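Local coordinates for protein streptomycin 3''-adenylyltransferase (Enterococcus faecalis, PDB 6SXJ) that adenylylates spectinomycin at its 9-hydroxyl using ATP, releasing diphosphate and giving the bacterium resistance to this antibiotic but not to streptomycin, at residues Gln67-Ile72 / Arg83-Thr88; Thr88-Gln93 / Ile132-Ala137; Met191-Asp196 / Asp204-Ala209; Ala209-Ser214 / Arg221-Val226. All coordinates share one frame; numbering follows the deposited sequence.

Contact 1 (Gln67-Ile72 / Arg83-Thr88); sequences QKIRPI and RYIELT
I69 and I85 have the closest backbones here, with 8.1 Å between I69 CA and I85 CA: the C-terminal part of helix 59-69 lies over the first half of strand 85-91. The two belong to a beta-alpha-beta unit, in which the chain leaves strand 47-53, runs back through the helix and returns as strand 85-91, parallel to 47-53 and next to it in the mixed sheet of the nucleotidyltransferase domain. Beyond I69 the chain turns, and I72 N bonds to I69 O at 3.1 Å, which brings I72 round so that the far end of its side chain reaches the strand.

The contact is aliphatic and buried, and I85 is its hub, with a separate branch for each of two neighbours. Its CG2, lying opposite the backbone N (chi1 -68°), meets I69 CG2 at 4.1 Å, while its CG1-CD1 arm heads for I72. I69 splits its contacts in the same way: CG2 goes to I85, and the extended ethyl arm carries CD1 along the strand to L87 CD1, 4.3 Å off. I72 has its CG1 wedged between its own backbone N and carbonyl carbon (chi1 60°), and from there CD1 comes within 4.1 Å of I85 CD1. V15 of helix 8-23 touches both I72 and I85, so a second helix packs on this layer.

One backbone polar atom borders this oily patch. I72 O takes a hydrogen bond from Q11 NE2, and the methyl I85 CD1 rests 3.6 Å from the same I72 O.

Contact 2 (Thr88-Gln93 / Ile132-Ala137); sequences TIIIQQ and IMLYQA
M133, which reaches across to T88, sits in a regular turn of helix 130-139, where its carbonyl oxygen M133 O takes the shortest backbone bond of the two segments, from A137 N at 2.6 Å. No hydrogen bond crosses to the strand; the contact is made by two pairs of side chains, T88 with M133 and I90 with L134.

M133 leaves the helix extended and then bends at its last torsion (chi3 38°), which swings the thiomethyl over to the threonine. There M133 CE lies 3.5 Å from T88 OG1 and 4.2 Å from T88 CB, so the methyl sits nearer the hydroxyl oxygen than the carbon bearing it. Two residues along the strand and one along the helix, the ends of two branched chains run past each other in opposite directions, and I90 CD1 touches L134 CD2 at 3.8 Å. L134 also rests on L50 of strand 47-53, and M133 on F33 of strand 27-33, which places the helix across several strands of the sheet.

With only van der Waals contacts between them, these two segments probably rely on shape and on burial of apolar surface; the slightly polarised methionine methyl probably makes a comfortable neighbour for the buried T88 oxygen.

Contact 3 (Met191-Asp196 / Asp204-Ala209); sequences MILTMD and DIAGNA
L193 carries this helix-helix contact in the helical C-terminal domain, placing one methyl on two alanines of the next helix. Helix 181-196 and helix 203-212 follow each other in the chain, and they come close where L193 faces A206, with 7.1 Å between L193 CA and A206 CA.

The leucine is held out straight. Its CG lies opposite its own carbonyl carbon (chi1 -78°), and CD1 continues the line away from CA (chi2 177°), so that this methyl is carried as far from the helix backbone as the second torsion allows. It lands on the face formed by A206 and A209, three residues apart and therefore on the same side of their helix. L193 CD1 comes to 3.6 Å from A206 CB and to a looser 4.1 Å from A209 CB.

The small residues let the leucine approach the backbone of helix 203-212 itself. I201, in the loop linking the two helices, touches both L193 and A206 and adds to this apolar cluster, while the adjacent I192 packs instead on helix 241-253. The depth of the leucine's approach is clearest at the main chain: L193 CD1 stands only 3.7 Å from A206 CA.

Contact 4 (Ala209-Ser214 / Arg221-Val226); sequences AVAESS and RILLAV
S214, whose OG lies 4.2 Å from I222 CD1, helps to enclose the flat group of this site, the peptide carbonyl of V210. Here helix 203-212 ends and the chain turns directly into helix 216-229, giving two consecutive helices joined by a short turn within the helical C-terminal domain. Two serine hydroxyls approach the carbonyl from its opposite faces, each at 2.8 Å from V210 O: S214 OG stands well above the carbonyl plane of V210, 45° out of it, and S213 OG is tilted 28° from the plane on the other side. S213 N adds a weak bond to the same V210 O. The oxygen left behind as the helix finishes is thus gripped by two side chains, which also pins the turn. S214 OG has a further hydrogen-bond partner, Y247 OH of helix 241-253.

Between the two helices the packing is aliphatic and close. A211 CA and I222 CA are only 5.8 Å apart, a spacing that the small alanine makes possible. With chi1 at -71°, I222 CG2 points away from its own amide nitrogen and toward the alanine methyl, and A211 CB meets I222 CG2 at 3.5 Å. The CG1-CD1 branch of I222 extends past A211 toward S214. I222 also touches C189 of helix 181-196 and L248 of helix 241-253, so it sits where four helices converge. L223 comes in from the flank at a more relaxed distance, its branch point L223 CG lying 4.1 Å from A211 CB.

In the fold
The four contacts follow one another along the chain, 1 and 2 in the nucleotidyltransferase part and 3 and 4 in the helical C-terminal domain. Contacts 1 and 2 share T88 and strand 85-91, with centres 18 Å apart; alternate residues of the strand face opposite ways, so they hold helix 59-69 and helix 130-139 on opposite faces of the sheet. Contacts 3 and 4 share A209 and helix 203-212 and touch, their centres 10 Å apart, so they form one continuous patch packing the C-terminal helices. Contacts 1 and 4 lie 31 Å apart between centres, whereas contacts 2 and 3, about 6 Å apart at their nearest atoms, make the nearest approach between the two pairs.

Contact 1 (Gln67-Ile72 / Arg83-Thr88)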
loop_
_atom_site.group_PDB
_atom_site.type_symbol
_atom_site.label_atom_id
_atom_site.label_comp_id
_atom_site.label_asym_id
_atom_site.label_seq_id
_atom_site.Cartn_x
_atom_site.Cartn_y
_atom_site.Cartn_z
ATOM N N GLN A 67 12.952 -14.773 1.076
ATOM C CA GLN A 67 13.147 -15.889 1.991
ATOM C C GLN A 67 13.215 -15.401 3.428
ATOM O O GLN A 67 12.592 -15.985 4.320
ATOM C CB GLN A 67 14.428 -16.640 1.635
ATOM C CG GLN A 67 14.247 -17.849 0.733
ATOM C CD GLN A 67 15.556 -18.590 0.506
ATOM O OE1 GLN A 67 16.423 -18.622 1.381
ATOM N NE2 GLN A 67 15.705 -19.183 -0.672
ATOM N N LYS A 68 13.960 -14.320 3.666
ATOM C CA LYS A 68 14.173 -13.844 5.028
ATOM C C LYS A 68 12.988 -13.045 5.550
ATOM O O LYS A 68 12.745 -13.028 6.761
ATOM C CB LYS A 68 15.454 -13.005 5.087
ATOM C CG LYS A 68 16.750 -13.817 4.972
ATOM C CD LYS A 68 16.694 -15.083 5.826
ATOM C CE LYS A 68 17.887 -15.984 5.593
ATOM N NZ LYS A 68 19.017 -15.613 6.483
ATOM N N ILE A 69 12.224 -12.394 4.671
ATOM C CA ILE A 69 11.085 -11.636 5.177
ATOM C C ILE A 69 9.902 -12.553 5.471
ATOM O O ILE A 69 9.119 -12.292 6.394
ATOM C CB ILE A 69 10.684 -10.520 4.201
ATOM C CG1 ILE A 69 11.803 -9.482 4.107
ATOM C CG2 ILE A 69 9.385 -9.878 4.669
ATOM C CD1 ILE A 69 11.468 -8.301 3.220
ATOM N N ARG A 70 9.753 -13.629 4.708
ATOM C CA ARG A 70 8.534 -14.423 4.800
ATOM C C ARG A 70 8.266 -14.968 6.194
ATOM O O ARG A 70 7.095 -14.942 6.617
ATOM C CB ARG A 70 8.601 -15.570 3.780
ATOM C CG ARG A 70 7.591 -16.683 4.020
ATOM C CD ARG A 70 7.469 -17.592 2.799
ATOM N NE ARG A 70 8.781 -17.914 2.244
ATOM C CZ ARG A 70 9.019 -18.133 0.957
ATOM N NH1 ARG A 70 8.031 -18.065 0.078
ATOM N NH2 ARG A 70 10.247 -18.425 0.549
ATOM N N PRO A 71 9.252 -15.470 6.944
ATOM C CA PRO A 71 8.936 -16.072 8.251
ATOM C C PRO A 71 8.457 -15.070 9.282
ATOM O O PRO A 71 7.801 -15.469 10.254
ATOM C CB PRO A 71 10.265 -16.707 8.690
ATOM C CG PRO A 71 11.221 -16.549 7.522
ATOM C CD PRO A 71 10.703 -15.431 6.687
ATOM N N ILE A 72 8.765 -13.788 9.112
ATOM C CA ILE A 72 8.492 -12.790 10.135
ATOM C C ILE A 72 7.314 -11.908 9.762
ATOM O O ILE A 72 7.039 -10.922 10.453
ATOM C CB ILE A 72 9.738 -11.941 10.423
ATOM C CG1 ILE A 72 10.198 -11.213 9.165
ATOM C CG2 ILE A 72 10.869 -12.817 10.929
ATOM C CD1 ILE A 72 11.075 -10.008 9.461
ATOM N N ARG A 83 1.791 -8.761 12.271
ATOM C CA ARG A 83 1.306 -7.784 11.308
ATOM C C ARG A 83 1.769 -8.161 9.904
ATOM O O ARG A 83 2.779 -8.845 9.731
ATOM C CB ARG A 83 1.809 -6.383 11.657
ATOM C CG ARG A 83 1.649 -6.015 13.140
ATOM C CD ARG A 83 2.353 -4.708 13.465
ATOM N NE ARG A 83 2.043 -4.213 14.808
ATOM C CZ ARG A 83 1.024 -3.410 15.093
ATOM N NH1 ARG A 83 0.204 -3.011 14.133
ATOM N NH2 ARG A 83 0.829 -3.005 16.343
ATOM N N TYR A 84 1.028 -7.699 8.900
ATOM C CA TYR A 84 1.495 -7.836 7.526
ATOM C C TYR A 84 2.685 -6.915 7.309
ATOM O O TYR A 84 2.668 -5.754 7.725
ATOM C CB TYR A 84 0.395 -7.472 6.528
ATOM C CG TYR A 84 -0.745 -8.453 6.434
ATOM C CD1 TYR A 84 -0.533 -9.769 6.047
ATOM C CD2 TYR A 84 -2.041 -8.050 6.711
ATOM C CE1 TYR A 84 -1.582 -10.655 5.955
ATOM C CE2 TYR A 84 -3.089 -8.924 6.626
ATOM C CZ TYR A 84 -2.862 -10.227 6.243
ATOM O OH TYR A 84 -3.929 -11.099 6.155
ATOM N N ILE A 85 3.718 -7.426 6.652
ATOM C CA ILE A 85 4.820 -6.604 6.164
ATOM C C ILE A 85 4.629 -6.368 4.666
ATOM O O ILE A 85 4.462 -7.315 3.895
ATOM C CB ILE A 85 6.177 -7.266 6.440
ATOM C CG1 ILE A 85 6.458 -7.300 7.955
ATOM C CG2 ILE A 85 7.293 -6.510 5.738
ATOM C CD1 ILE A 85 7.638 -8.122 8.290
ATOM N N GLU A 86 4.670 -5.103 4.262
ATOM C CA GLU A 86 4.712 -4.698 2.869
ATOM C C GLU A 86 5.975 -3.873 2.695
ATOM O O GLU A 86 6.210 -2.934 3.462
ATOM C CB GLU A 86 3.469 -3.889 2.512
ATOM C CG GLU A 86 2.979 -4.044 1.099
ATOM C CD GLU A 86 1.611 -3.421 0.940
ATOM O OE1 GLU A 86 0.632 -3.976 1.493
ATOM O OE2 GLU A 86 1.520 -2.357 0.301
ATOM N N LEU A 87 6.800 -4.243 1.722
ATOM C CA LEU A 87 8.081 -3.578 1.524
ATOM C C LEU A 87 8.332 -3.356 0.044
ATOM O O LEU A 87 8.332 -4.314 -0.731
ATOM C CB LEU A 87 9.230 -4.402 2.116
ATOM C CG LEU A 87 10.611 -3.743 2.100
ATOM C CD1 LEU A 87 11.341 -4.010 3.430
ATOM C CD2 LEU A 87 11.434 -4.257 0.956
ATOM N N THR A 88 8.607 -2.103 -0.324
ATOM C CA THR A 88 8.912 -1.699 -1.688
ATOM C C THR A 88 10.328 -1.144 -1.752
ATOM O O THR A 88 10.761 -0.418 -0.852
ATOM C CB THR A 88 7.937 -0.627 -2.186
ATOM O OG1 THR A 88 6.602 -1.136 -2.144
ATOM C CG2 THR A 88 8.285 -0.208 -3.602
#

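Contact 2 (Thr88-Gln93 / Ile132-Ala137)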
loop_
_atom_site.group_PDB
_atom_site.type_symbol
_atom_site.label_atom_id
_atom_site.label_comp_id
_atom_site.label_asym_id
_atom_site.label_seq_id
_atom_site.Cartn_x
_atom_site.Cartn_y
_atom_site.Cartn_z
ATOM N N THR A 88 8.607 -2.103 -0.324
ATOM C CA THR A 88 8.912 -1.699 -1.688
ATOM C C THR A 88 10.328 -1.144 -1.752
ATOM O O THR A 88 10.761 -0.418 -0.852
ATOM C CB THR A 88 7.937 -0.627 -2.186
ATOM O OG1 THR A 88 6.602 -1.136 -2.144
ATOM C CG2 THR A 88 8.285 -0.208 -3.602
ATOM N N ILE A 89 11.034 -1.468 -2.831
ATOM C CA ILE A 89 12.391 -0.994 -3.068
ATOM C C ILE A 89 12.386 -0.158 -4.339
ATOM O O ILE A 89 11.894 -0.608 -5.384
ATOM C CB ILE A 89 13.388 -2.164 -3.191
ATOM C CG1 ILE A 89 13.306 -3.061 -1.953
ATOM C CG2 ILE A 89 14.797 -1.635 -3.401
ATOM C CD1 ILE A 89 14.287 -4.208 -1.952
ATOM N N ILE A 90 12.932 1.049 -4.250
ATOM C CA ILE A 90 13.153 1.895 -5.412
ATOM C C ILE A 90 14.636 2.222 -5.509
ATOM O O ILE A 90 15.358 2.259 -4.503
ATOM C CB ILE A 90 12.320 3.193 -5.356
ATOM C CG1 ILE A 90 12.528 3.901 -4.012
ATOM C CG2 ILE A 90 10.847 2.892 -5.587
ATOM C CD1 ILE A 90 11.958 5.296 -3.973
ATOM N N ILE A 91 15.086 2.443 -6.743
ATOM C CA ILE A 91 16.425 2.940 -7.034
ATOM C C ILE A 91 16.340 4.452 -7.111
ATOM O O ILE A 91 15.481 4.993 -7.816
ATOM C CB ILE A 91 16.961 2.355 -8.352
ATOM C CG1 ILE A 91 16.868 0.833 -8.324
ATOM C CG2 ILE A 91 18.395 2.802 -8.587
ATOM C CD1 ILE A 91 17.701 0.143 -9.380
ATOM N N GLN A 92 17.215 5.146 -6.378
ATOM C CA GLN A 92 17.110 6.599 -6.326
ATOM C C GLN A 92 17.189 7.206 -7.723
ATOM O O GLN A 92 16.401 8.090 -8.073
ATOM C CB GLN A 92 18.201 7.186 -5.433
ATOM C CG GLN A 92 17.964 8.642 -5.085
ATOM C CD GLN A 92 19.159 9.279 -4.401
ATOM O OE1 GLN A 92 20.048 8.586 -3.902
ATOM N NE2 GLN A 92 19.184 10.606 -4.371
ATOM N N GLN A 93 18.146 6.744 -8.533
ATOM C CA GLN A 93 18.400 7.381 -9.822
ATOM C C GLN A 93 17.256 7.150 -10.800
ATOM O O GLN A 93 17.052 7.956 -11.715
ATOM C CB GLN A 93 19.714 6.865 -10.407
ATOM C CG GLN A 93 19.712 5.369 -10.705
ATOM C CD GLN A 93 20.713 4.977 -11.779
ATOM O OE1 GLN A 93 21.446 5.820 -12.301
ATOM N NE2 GLN A 93 20.745 3.690 -12.117
ATOM N N ILE A 132 1.337 7.158 -5.629
ATOM C CA ILE A 132 0.576 7.558 -4.450
ATOM C C ILE A 132 1.347 7.228 -3.182
ATOM O O ILE A 132 1.257 7.957 -2.184
ATOM C CB ILE A 132 -0.795 6.866 -4.468
ATOM C CG1 ILE A 132 -1.460 7.046 -5.836
ATOM C CG2 ILE A 132 -1.694 7.420 -3.384
ATOM C CD1 ILE A 132 -2.663 6.149 -6.048
ATOM N N MET A 133 2.110 6.134 -3.201
ATOM C CA MET A 133 2.916 5.759 -2.049
ATOM C C MET A 133 4.034 6.764 -1.824
ATOM O O MET A 133 4.192 7.296 -0.718
ATOM C CB MET A 133 3.485 4.357 -2.257
ATOM C CG MET A 133 2.450 3.338 -2.688
ATOM S SD MET A 133 3.142 1.724 -3.064
ATOM C CE MET A 133 4.414 1.567 -1.804
ATOM N N LEU A 134 4.818 7.039 -2.866
ATOM C CA LEU A 134 5.893 8.017 -2.744
ATOM C C LEU A 134 5.347 9.376 -2.332
ATOM O O LEU A 134 5.984 10.104 -1.562
ATOM C CB LEU A 134 6.662 8.117 -4.060
ATOM C CG LEU A 134 7.325 6.833 -4.563
ATOM C CD1 LEU A 134 8.018 7.067 -5.898
ATOM C CD2 LEU A 134 8.309 6.309 -3.531
ATOM N N TYR A 135 4.167 9.738 -2.833
ATOM C CA TYR A 135 3.537 10.978 -2.392
ATOM C C TYR A 135 3.186 10.902 -0.911
ATOM O O TYR A 135 3.478 11.824 -0.141
ATOM C CB TYR A 135 2.290 11.257 -3.230
ATOM C CG TYR A 135 1.566 12.521 -2.847
ATOM C CD1 TYR A 135 1.920 13.745 -3.403
ATOM C CD2 TYR A 135 0.522 12.493 -1.929
ATOM C CE1 TYR A 135 1.257 14.906 -3.048
ATOM C CE2 TYR A 135 -0.147 13.645 -1.574
ATOM C CZ TYR A 135 0.225 14.848 -2.134
ATOM O OH TYR A 135 -0.445 15.996 -1.779
ATOM N N GLN A 136 2.558 9.800 -0.498
ATOM C CA GLN A 136 2.237 9.599 0.910
ATOM C C GLN A 136 3.502 9.598 1.760
ATOM O O GLN A 136 3.626 10.368 2.717
ATOM C CB GLN A 136 1.474 8.283 1.071
ATOM C CG GLN A 136 1.077 7.938 2.489
ATOM C CD GLN A 136 0.103 6.771 2.552
ATOM O OE1 GLN A 136 0.016 5.970 1.626
ATOM N NE2 GLN A 136 -0.637 6.677 3.649
ATOM N N ALA A 137 4.457 8.732 1.416
ATOM C CA ALA A 137 5.678 8.618 2.205
ATOM C C ALA A 137 6.429 9.943 2.267
ATOM O O ALA A 137 6.933 10.328 3.328
ATOM C CB ALA A 137 6.573 7.525 1.619
#

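Contact 3 (Met191-Asp196 / Asp204-Ala209)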
loop_
_atom_site.group_PDB
_atom_site.type_symbol
_atom_site.label_atom_id
_atom_site.label_comp_id
_atom_site.label_asym_id
_atom_site.label_seq_id
_atom_site.Cartn_x
_atom_site.Cartn_y
_atom_site.Cartn_z
ATOM N N MET A 191 -10.004 6.795 -2.004
ATOM C CA MET A 191 -9.657 7.509 -3.237
ATOM C C MET A 191 -10.347 8.858 -3.316
ATOM O O MET A 191 -9.759 9.843 -3.788
ATOM C CB MET A 191 -10.067 6.678 -4.447
ATOM C CG MET A 191 -9.149 5.540 -4.810
ATOM S SD MET A 191 -9.612 4.935 -6.428
ATOM C CE MET A 191 -8.220 3.907 -6.865
ATOM N N ILE A 192 -11.601 8.936 -2.869
ATOM C CA ILE A 192 -12.385 10.155 -3.008
ATOM C C ILE A 192 -11.867 11.231 -2.061
ATOM O O ILE A 192 -11.662 12.386 -2.448
ATOM C CB ILE A 192 -13.878 9.858 -2.774
ATOM C CG1 ILE A 192 -14.470 9.162 -4.005
ATOM C CG2 ILE A 192 -14.624 11.142 -2.460
ATOM C CD1 ILE A 192 -15.777 8.465 -3.736
ATOM N N LEU A 193 -11.616 10.846 -0.808
ATOM C CA LEU A 193 -11.096 11.798 0.164
ATOM C C LEU A 193 -9.823 12.458 -0.332
ATOM O O LEU A 193 -9.753 13.689 -0.405
ATOM C CB LEU A 193 -10.862 11.098 1.496
ATOM C CG LEU A 193 -12.149 10.878 2.295
ATOM C CD1 LEU A 193 -11.906 10.120 3.587
ATOM C CD2 LEU A 193 -12.853 12.193 2.561
ATOM N N THR A 194 -8.830 11.653 -0.737
ATOM C CA THR A 194 -7.531 12.211 -1.074
ATOM C C THR A 194 -7.602 13.104 -2.309
ATOM O O THR A 194 -6.853 14.081 -2.380
ATOM C CB THR A 194 -6.494 11.100 -1.241
ATOM O OG1 THR A 194 -5.340 11.677 -1.850
ATOM C CG2 THR A 194 -7.015 9.973 -2.071
ATOM N N MET A 195 -8.530 12.857 -3.246
ATOM C CA MET A 195 -8.584 13.731 -4.407
ATOM C C MET A 195 -9.216 15.069 -4.101
ATOM O O MET A 195 -8.927 16.018 -4.824
ATOM C CB MET A 195 -9.343 13.112 -5.564
ATOM C CG MET A 195 -9.200 13.875 -6.825
ATOM S SD MET A 195 -8.902 12.887 -8.276
ATOM C CE MET A 195 -7.230 12.449 -8.000
ATOM N N ASP A 196 -9.987 15.199 -3.015
ATOM C CA ASP A 196 -10.514 16.512 -2.651
ATOM C C ASP A 196 -9.578 17.169 -1.647
ATOM O O ASP A 196 -8.695 17.931 -2.054
ATOM C CB ASP A 196 -11.932 16.421 -2.092
ATOM C CG ASP A 196 -12.768 17.620 -2.458
ATOM O OD1 ASP A 196 -13.812 17.446 -3.102
ATOM O OD2 ASP A 196 -12.377 18.750 -2.122
ATOM N N ASP A 204 -10.909 2.102 6.907
ATOM C CA ASP A 204 -12.075 2.050 7.782
ATOM C C ASP A 204 -12.538 3.448 8.183
ATOM O O ASP A 204 -13.743 3.679 8.329
ATOM C CB ASP A 204 -11.775 1.195 9.020
ATOM C CG ASP A 204 -10.430 1.512 9.650
ATOM O OD1 ASP A 204 -10.411 1.836 10.854
ATOM O OD2 ASP A 204 -9.398 1.427 8.951
ATOM N N ILE A 205 -11.617 4.398 8.337
ATOM C CA ILE A 205 -12.029 5.757 8.675
ATOM C C ILE A 205 -12.561 6.474 7.442
ATOM O O ILE A 205 -13.502 7.273 7.531
ATOM C CB ILE A 205 -10.865 6.537 9.314
ATOM C CG1 ILE A 205 -10.656 6.096 10.764
ATOM C CG2 ILE A 205 -11.139 8.042 9.257
ATOM C CD1 ILE A 205 -10.264 4.647 10.913
ATOM N N ALA A 206 -11.952 6.222 6.279
ATOM C CA ALA A 206 -12.465 6.790 5.037
ATOM C C ALA A 206 -13.849 6.242 4.713
ATOM O O ALA A 206 -14.682 6.958 4.147
ATOM C CB ALA A 206 -11.497 6.510 3.887
ATOM N N GLY A 207 -14.118 4.988 5.083
ATOM C CA GLY A 207 -15.413 4.399 4.775
ATOM C C GLY A 207 -16.558 5.083 5.495
ATOM O O GLY A 207 -17.590 5.394 4.894
ATOM N N ASN A 208 -16.405 5.312 6.800
ATOM C CA ASN A 208 -17.445 5.992 7.561
ATOM C C ASN A 208 -17.500 7.486 7.277
ATOM O O ASN A 208 -18.555 8.099 7.474
ATOM C CB ASN A 208 -17.237 5.752 9.058
ATOM C CG ASN A 208 -16.945 4.294 9.376
ATOM O OD1 ASN A 208 -16.113 3.667 8.724
ATOM N ND2 ASN A 208 -17.635 3.748 10.369
ATOM N N ALA A 209 -16.406 8.081 6.797
ATOM C CA ALA A 209 -16.449 9.486 6.405
ATOM C C ALA A 209 -17.210 9.671 5.097
ATOM O O ALA A 209 -17.981 10.627 4.952
ATOM C CB ALA A 209 -15.030 10.037 6.281
#

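Contact 4 (Ala209-Ser214 / Arg221-Val226)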
loop_
_atom_site.group_PDB
_atom_site.type_symbol
_atom_site.label_atom_id
_atom_site.label_comp_id
_atom_site.label_asym_id
_atom_site.label_seq_id
_atom_site.Cartn_x
_atom_site.Cartn_y
_atom_site.Cartn_z
ATOM N N ALA A 209 -16.406 8.081 6.797
ATOM C CA ALA A 209 -16.449 9.486 6.405
ATOM C C ALA A 209 -17.210 9.671 5.097
ATOM O O ALA A 209 -17.981 10.627 4.952
ATOM C CB ALA A 209 -15.030 10.037 6.281
ATOM N N VAL A 210 -17.011 8.768 4.132
ATOM C CA VAL A 210 -17.693 8.904 2.847
ATOM C C VAL A 210 -19.130 8.401 2.937
ATOM O O VAL A 210 -20.036 8.972 2.321
ATOM C CB VAL A 210 -16.915 8.170 1.739
ATOM C CG1 VAL A 210 -17.582 8.398 0.381
ATOM C CG2 VAL A 210 -15.466 8.623 1.706
ATOM N N ALA A 211 -19.360 7.323 3.695
ATOM C CA ALA A 211 -20.717 6.810 3.861
ATOM C C ALA A 211 -21.651 7.888 4.396
ATOM O O ALA A 211 -22.824 7.953 4.010
ATOM C CB ALA A 211 -20.706 5.597 4.792
ATOM N N GLU A 212 -21.142 8.751 5.279
ATOM C CA GLU A 212 -21.957 9.825 5.839
ATOM C C GLU A 212 -22.490 10.735 4.743
ATOM O O GLU A 212 -23.646 11.171 4.795
ATOM C CB GLU A 212 -21.126 10.613 6.858
ATOM C CG GLU A 212 -21.502 12.077 7.043
ATOM C CD GLU A 212 -20.678 12.748 8.145
ATOM O OE1 GLU A 212 -19.755 12.095 8.681
ATOM O OE2 GLU A 212 -20.952 13.922 8.480
ATOM N N SER A 213 -21.671 11.020 3.733
ATOM C CA SER A 213 -22.041 11.926 2.658
ATOM C C SER A 213 -22.724 11.217 1.495
ATOM O O SER A 213 -22.807 11.789 0.399
ATOM C CB SER A 213 -20.797 12.656 2.151
ATOM O OG SER A 213 -19.732 11.738 1.963
ATOM N N SER A 214 -23.226 10.000 1.710
ATOM C CA SER A 214 -23.685 9.149 0.621
ATOM C C SER A 214 -25.136 8.717 0.814
ATOM O O SER A 214 -25.586 8.527 1.948
ATOM C CB SER A 214 -22.796 7.903 0.513
ATOM O OG SER A 214 -21.509 8.239 0.017
ATOM N N ARG A 221 -24.294 -0.082 2.475
ATOM C CA ARG A 221 -23.318 -1.040 1.957
ATOM C C ARG A 221 -21.887 -0.642 2.316
ATOM O O ARG A 221 -21.046 -1.515 2.568
ATOM C CB ARG A 221 -23.476 -1.181 0.437
ATOM C CG ARG A 221 -24.655 -2.063 0.016
ATOM C CD ARG A 221 -24.675 -2.343 -1.483
ATOM N NE ARG A 221 -25.124 -1.193 -2.267
ATOM C CZ ARG A 221 -26.375 -1.011 -2.690
ATOM N NH1 ARG A 221 -27.316 -1.901 -2.402
ATOM N NH2 ARG A 221 -26.690 0.064 -3.400
ATOM N N ILE A 222 -21.594 0.659 2.357
ATOM C CA ILE A 222 -20.247 1.102 2.697
ATOM C C ILE A 222 -19.913 0.736 4.138
ATOM O O ILE A 222 -18.794 0.301 4.442
ATOM C CB ILE A 222 -20.107 2.617 2.450
ATOM C CG1 ILE A 222 -20.103 2.907 0.942
ATOM C CG2 ILE A 222 -18.835 3.141 3.112
ATOM C CD1 ILE A 222 -19.965 4.383 0.578
ATOM N N LEU A 223 -20.868 0.924 5.053
ATOM C CA LEU A 223 -20.638 0.571 6.446
ATOM C C LEU A 223 -20.556 -0.939 6.635
ATOM O O LEU A 223 -19.838 -1.412 7.523
ATOM C CB LEU A 223 -21.737 1.173 7.315
ATOM C CG LEU A 223 -21.612 2.687 7.488
ATOM C CD1 LEU A 223 -22.838 3.257 8.182
ATOM C CD2 LEU A 223 -20.342 3.035 8.259
ATOM N N LEU A 224 -21.264 -1.714 5.810
ATOM C CA LEU A 224 -21.103 -3.162 5.856
ATOM C C LEU A 224 -19.736 -3.596 5.340
ATOM O O LEU A 224 -19.311 -4.723 5.617
ATOM C CB LEU A 224 -22.220 -3.842 5.061
ATOM C CG LEU A 224 -23.414 -4.212 5.950
ATOM C CD1 LEU A 224 -24.340 -3.007 6.145
ATOM C CD2 LEU A 224 -24.181 -5.404 5.398
ATOM N N ALA A 225 -19.036 -2.722 4.610
ATOM C CA ALA A 225 -17.662 -3.010 4.213
ATOM C C ALA A 225 -16.686 -2.731 5.354
ATOM O O ALA A 225 -15.713 -3.471 5.538
ATOM C CB ALA A 225 -17.288 -2.188 2.977
ATOM N N VAL A 226 -16.930 -1.670 6.130
ATOM C CA VAL A 226 -16.078 -1.381 7.283
ATOM C C VAL A 226 -15.995 -2.601 8.193
ATOM O O VAL A 226 -14.907 -3.033 8.591
ATOM C CB VAL A 226 -16.602 -0.149 8.043
ATOM C CG1 VAL A 226 -15.783 0.082 9.309
ATOM C CG2 VAL A 226 -16.579 1.079 7.147
#